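Local coordinates for protein glycerol-3-phosphate dehydrogenase [NAD(+)] 1 (Saccharomyces cerevisiae, PDB 4FGW) that catalyses the NAD-dependent interconversion of sn-glycerol 3-phosphate and dihydroxyacetone phosphate, supporting glycerol production during hyperosmotic stress, at residues G177-A182 and T196-H201; I232-G237 and P285-E290. One frame throughout, in Å; residues are numbered along the deposited sequence.

Interaction 1: residues G177-A182 and T196-H201; sequences GALSGA and TTVAYH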
loop_
_atom_site.group_PDB
_atom_site.type_symbol
_atom_site.label_atom_id
_atom_site.label_comp_id
_atom_site.label_asym_id
_atom_site.label_seq_id
_atom_site.Cartn_x
_atom_site.Cartn_y
_atom_site.Cartn_z
ATOM N N GLY A 177 13.047 -18.417 -13.213
ATOM C CA GLY A 177 12.464 -17.553 -12.200
ATOM C C GLY A 177 11.936 -16.266 -12.799
ATOM O O GLY A 177 11.843 -16.141 -14.024
ATOM N N ALA A 178 11.587 -15.292 -11.949
ATOM C CA ALA A 178 11.059 -14.010 -12.423
ATOM C C ALA A 178 11.658 -12.799 -11.715
ATOM O O ALA A 178 12.167 -12.927 -10.608
ATOM C CB ALA A 178 9.540 -13.992 -12.326
ATOM N N LEU A 179 11.650 -11.641 -12.398
ATOM C CA LEU A 179 12.101 -10.344 -11.894
ATOM C C LEU A 179 10.940 -9.369 -12.121
ATOM O O LEU A 179 10.508 -9.184 -13.261
ATOM C CB LEU A 179 13.381 -9.862 -12.616
ATOM C CG LEU A 179 14.033 -8.560 -12.104
ATOM C CD1 LEU A 179 15.521 -8.600 -12.258
ATOM C CD2 LEU A 179 13.472 -7.317 -12.821
ATOM N N SER A 180 10.416 -8.779 -11.023
ATOM C CA SER A 180 9.299 -7.818 -11.056
ATOM C C SER A 180 9.305 -6.919 -9.817
ATOM O O SER A 180 9.604 -7.374 -8.726
ATOM C CB SER A 180 7.966 -8.556 -11.172
ATOM O OG SER A 180 6.905 -7.712 -11.582
ATOM N N GLY A 181 8.980 -5.651 -10.001
ATOM C CA GLY A 181 8.919 -4.688 -8.905
ATOM C C GLY A 181 8.333 -3.363 -9.330
ATOM O O GLY A 181 7.972 -3.195 -10.493
ATOM N N ALA A 182 8.200 -2.418 -8.381
ATOM C CA ALA A 182 7.713 -1.066 -8.665
ATOM C C ALA A 182 8.882 -0.290 -9.324
ATOM O O ALA A 182 9.711 0.343 -8.659
ATOM C CB ALA A 182 7.262 -0.395 -7.377
ATOM N N THR A 196 13.282 -3.930 -6.778
ATOM C CA THR A 196 12.736 -5.067 -7.503
ATOM C C THR A 196 12.813 -6.327 -6.660
ATOM O O THR A 196 13.674 -6.448 -5.780
ATOM C CB THR A 196 13.328 -5.244 -8.926
ATOM O OG1 THR A 196 12.342 -5.875 -9.736
ATOM C CG2 THR A 196 14.610 -6.090 -8.953
ATOM N N THR A 197 11.913 -7.271 -6.965
ATOM C CA THR A 197 11.912 -8.600 -6.380
ATOM C C THR A 197 12.409 -9.528 -7.487
ATOM O O THR A 197 12.054 -9.352 -8.659
ATOM C CB THR A 197 10.511 -9.049 -5.942
ATOM O OG1 THR A 197 9.762 -7.958 -5.416
ATOM C CG2 THR A 197 10.562 -10.192 -4.949
ATOM N N VAL A 198 13.265 -10.485 -7.103
ATOM C CA VAL A 198 13.747 -11.559 -7.952
ATOM C C VAL A 198 13.273 -12.838 -7.258
ATOM O O VAL A 198 13.574 -13.048 -6.081
ATOM C CB VAL A 198 15.281 -11.554 -8.213
ATOM C CG1 VAL A 198 15.685 -12.743 -9.091
ATOM C CG2 VAL A 198 15.725 -10.250 -8.864
ATOM N N ALA A 199 12.488 -13.661 -7.970
ATOM C CA ALA A 199 11.985 -14.926 -7.435
ATOM C C ALA A 199 12.530 -16.093 -8.225
ATOM O O ALA A 199 12.559 -16.045 -9.452
ATOM C CB ALA A 199 10.474 -14.942 -7.430
ATOM N N TYR A 200 12.986 -17.137 -7.524
ATOM C CA TYR A 200 13.566 -18.328 -8.150
ATOM C C TYR A 200 13.514 -19.504 -7.184
ATOM O O TYR A 200 13.971 -19.395 -6.042
ATOM C CB TYR A 200 15.022 -18.031 -8.569
ATOM C CG TYR A 200 15.767 -19.159 -9.243
ATOM C CD1 TYR A 200 15.669 -19.360 -10.618
ATOM C CD2 TYR A 200 16.650 -19.963 -8.528
ATOM C CE1 TYR A 200 16.384 -20.375 -11.252
ATOM C CE2 TYR A 200 17.372 -20.979 -9.152
ATOM C CZ TYR A 200 17.234 -21.184 -10.514
ATOM O OH TYR A 200 17.943 -22.190 -11.127
ATOM N N HIS A 201 12.939 -20.621 -7.639
ATOM C CA HIS A 201 12.890 -21.851 -6.856
ATOM C C HIS A 201 14.161 -22.605 -7.189
ATOM O O HIS A 201 14.408 -22.891 -8.367
ATOM C CB HIS A 201 11.665 -22.716 -7.218
ATOM C CG HIS A 201 10.359 -22.146 -6.761
ATOM N ND1 HIS A 201 9.422 -21.669 -7.665
ATOM C CD2 HIS A 201 9.870 -21.995 -5.506
ATOM C CE1 HIS A 201 8.400 -21.248 -6.938
ATOM N NE2 HIS A 201 8.626 -21.416 -5.632
#

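Interaction 2: residues I232-G237 and P285-E290; sequences IEDVAG and PESREE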
loop_
_atom_site.group_PDB
_atom_site.type_symbol
_atom_site.label_atom_id
_atom_site.label_comp_id
_atom_site.label_asym_id
_atom_site.label_seq_id
_atom_site.Cartn_x
_atom_site.Cartn_y
_atom_site.Cartn_z
ATOM N N ILE A 232 13.651 -14.025 -3.440
ATOM C CA ILE A 232 12.722 -14.970 -2.809
ATOM C C ILE A 232 12.530 -16.214 -3.690
ATOM O O ILE A 232 13.163 -16.325 -4.742
ATOM C CB ILE A 232 11.368 -14.282 -2.426
ATOM C CG1 ILE A 232 10.621 -13.731 -3.667
ATOM C CG2 ILE A 232 11.572 -13.207 -1.344
ATOM C CD1 ILE A 232 9.127 -13.573 -3.511
ATOM N N GLU A 233 11.654 -17.135 -3.263
ATOM C CA GLU A 233 11.331 -18.368 -3.986
ATOM C C GLU A 233 10.047 -18.235 -4.807
ATOM O O GLU A 233 9.985 -18.740 -5.924
ATOM C CB GLU A 233 11.182 -19.543 -3.004
ATOM C CG GLU A 233 12.500 -20.110 -2.513
ATOM C CD GLU A 233 12.504 -21.621 -2.405
ATOM O OE1 GLU A 233 12.246 -22.131 -1.291
ATOM O OE2 GLU A 233 12.746 -22.295 -3.434
ATOM N N ASP A 234 9.021 -17.575 -4.236
ATOM C CA ASP A 234 7.684 -17.425 -4.803
ATOM C C ASP A 234 7.597 -16.737 -6.176
ATOM O O ASP A 234 7.291 -15.543 -6.271
ATOM C CB ASP A 234 6.718 -16.846 -3.748
ATOM C CG ASP A 234 5.235 -16.917 -4.077
ATOM O OD1 ASP A 234 4.875 -17.569 -5.082
ATOM O OD2 ASP A 234 4.436 -16.319 -3.329
ATOM N N VAL A 235 7.840 -17.531 -7.247
ATOM C CA VAL A 235 7.769 -17.116 -8.654
ATOM C C VAL A 235 6.310 -16.792 -9.027
ATOM O O VAL A 235 6.069 -15.827 -9.749
ATOM C CB VAL A 235 8.431 -18.158 -9.619
ATOM C CG1 VAL A 235 8.201 -17.807 -11.085
ATOM C CG2 VAL A 235 9.924 -18.304 -9.339
ATOM N N ALA A 236 5.346 -17.583 -8.525
ATOM C CA ALA A 236 3.921 -17.380 -8.797
ATOM C C ALA A 236 3.390 -16.032 -8.250
ATOM O O ALA A 236 2.775 -15.280 -9.011
ATOM C CB ALA A 236 3.116 -18.541 -8.242
ATOM N N GLY A 237 3.671 -15.734 -6.971
ATOM C CA GLY A 237 3.249 -14.511 -6.282
ATOM C C GLY A 237 3.665 -13.230 -6.974
ATOM O O GLY A 237 2.813 -12.388 -7.276
ATOM N N PRO A 285 -1.701 -22.122 -5.120
ATOM C CA PRO A 285 -1.581 -22.432 -3.701
ATOM C C PRO A 285 -0.189 -22.574 -3.125
ATOM O O PRO A 285 -0.093 -22.566 -1.918
ATOM C CB PRO A 285 -2.302 -23.776 -3.589
ATOM C CG PRO A 285 -3.019 -23.953 -4.885
ATOM C CD PRO A 285 -2.185 -23.274 -5.879
ATOM N N GLU A 286 0.853 -22.724 -3.914
ATOM C CA GLU A 286 2.171 -22.759 -3.314
ATOM C C GLU A 286 2.682 -21.335 -3.101
ATOM O O GLU A 286 3.843 -21.105 -2.809
ATOM C CB GLU A 286 3.130 -23.547 -4.180
ATOM C CG GLU A 286 2.803 -25.014 -4.257
ATOM C CD GLU A 286 3.248 -25.781 -3.039
ATOM O OE1 GLU A 286 4.312 -26.417 -3.108
ATOM O OE2 GLU A 286 2.533 -25.762 -2.021
ATOM N N SER A 287 1.791 -20.377 -3.248
ATOM C CA SER A 287 2.154 -18.988 -3.152
ATOM C C SER A 287 2.062 -18.502 -1.731
ATOM O O SER A 287 1.111 -18.823 -1.043
ATOM C CB SER A 287 1.211 -18.178 -3.999
ATOM O OG SER A 287 1.852 -17.039 -4.449
ATOM N N ARG A 288 3.032 -17.703 -1.300
ATOM C CA ARG A 288 3.045 -17.240 0.080
ATOM C C ARG A 288 2.348 -15.896 0.161
ATOM O O ARG A 288 2.588 -15.043 -0.689
ATOM C CB ARG A 288 4.495 -17.128 0.579
ATOM C CG ARG A 288 5.245 -18.460 0.567
ATOM C CD ARG A 288 6.630 -18.359 1.166
ATOM N NE ARG A 288 6.589 -18.249 2.625
ATOM C CZ ARG A 288 7.098 -17.235 3.317
ATOM N NH1 ARG A 288 7.707 -16.232 2.692
ATOM N NH2 ARG A 288 7.014 -17.220 4.641
ATOM N N GLU A 289 1.484 -15.700 1.185
ATOM C CA GLU A 289 0.782 -14.430 1.439
ATOM C C GLU A 289 1.792 -13.299 1.588
ATOM O O GLU A 289 1.551 -12.197 1.104
ATOM C CB GLU A 289 -0.043 -14.513 2.733
ATOM C CG GLU A 289 -1.424 -15.100 2.549
ATOM C CD GLU A 289 -2.395 -14.920 3.702
ATOM O OE1 GLU A 289 -2.727 -13.757 4.033
ATOM O OE2 GLU A 289 -2.881 -15.950 4.224
ATOM N N GLU A 290 2.934 -13.604 2.243
ATOM C CA GLU A 290 4.073 -12.743 2.547
ATOM C C GLU A 290 4.575 -11.978 1.343
ATOM O O GLU A 290 4.805 -10.780 1.442
ATOM C CB GLU A 290 5.215 -13.567 3.176
ATOM C CG GLU A 290 4.978 -13.947 4.633
ATOM C CD GLU A 290 4.101 -15.160 4.904
ATOM O OE1 GLU A 290 3.948 -15.508 6.096
ATOM O OE2 GLU A 290 3.575 -15.766 3.939
#

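Interaction 1: residues G177-A182 and T196-H201
Ala178 and Ala199 form a hydrogen-bonded pair between two antiparallel strands, with N to O distances of 2.8 Å for Ala178 N to Ala199 O and for Ala199 N to Ala178 O. Ser180 and Thr197 repeat the pattern. Ser180 N gives a bond to Thr197 O, and Thr197 N returns one to Ser180 O, both 2.9 Å. Thr197 OG1 has its main partner outside the pair, the backbone N of Ala297.

CA-H...O contacts fill in between these bonds. Val198 CA and Leu179 CA each lie 3.4 Å from a carbonyl oxygen, Ala178 O and Thr197 O respectively.

Leu179 and Val198 are the non-hydrogen-bonded pair. Leu179 CG is anti to the backbone N (chi1 -175°), which puts it beside both Val198 CG2 and Thr196 OG1. From there Leu179 CD1 meets Val198 CG2 at 3.8 Å, while Leu179 CD2 reaches Thr196 OG1 at 3.6 Å. An alanine at Leu179 would probably open a gap beside Val198 CG2 and Thr196 OG1. At the far end Gly177 N lies at the edge of the Tyr200 ring, 3.8 Å from Tyr200 CD1.

Strand 194-199 runs antiparallel to 175-180 and begins the reversed edge of the mixed sheet, which 227-232 continues, in the Rossmann-type NAD domain. Leu179 lies near Trp45 and Ser180 near Lys152, residues that probably bind NAD and substrate, by analogy with relatives.

Interaction 2: residues I232-G237 and P285-E290
Asp234 accepts both hydrogen bonds of the contact, from Ser287 and Arg288, on one carboxylate oxygen, OD2. The backbone N of Arg288 gives a hydrogen bond of 2.8 Å to Asp234 OD2, with an N-H...O angle of 152°. It comes from above the carboxylate plane. The hydroxyl of Ser287 is the second donor, with OG 2.9 Å from Asp234 OD2 on the syn lone pair. Thr291 OG1 is also hydrogen-bonded to this oxygen.

The other oxygen, OD1, serves the helix. Gly237 N gives it a bond of 2.9 Å, N to Asp234 OD1, at 164°. Asp234 stands at the N-cap of helix 235-257, and this is its capping bond. Asp234 CG is anti to the backbone N (chi1 -167°), which brings the carboxylate carbon close to Ser287 OG and Arg288 N. The carboxylate is buried, and the bonds on both oxygens probably favour its charged form and restrict its rotation.

Ser287 OG has a further hydrogen-bond partner in Tyr292 OH. Ser287 OG also lies 3.4 Å from Gly237 N, but the angle there is poor for a bond. The Arg288 guanidinium leads away from the contact. Arg288 NH2 makes a long salt bridge, 3.8 Å, with Glu290 OE2, which lies above the guanidinium face toward its rim, with no N-H pointing at it.

The contact joins the first turn of helix 235-257, just after strand 227-232, to the loop between helix 261-283 and helix 289-294.

How the interactions relate
From the N terminus, interaction 1 closes first. It joins strand 175-180 to strand 194-199 around a 13-residue connection that holds helix 185-189. The chain then passes through helix 215-222 and strand 227-232 to reach 232-237. Interaction 2 closes a longer loop, made mostly of helices 235-257 and 261-283. The two loops follow in series and neither nest nor cross. The centres of interactions 1 and 2 lie about 11 Å apart, and the two contacts meet directly. Ile232, at the end of the outermost strand 227-232, probably bonds to Val198 and Tyr200. The sheet of the NAD domain is thus tied to the start of the helical C-terminal part.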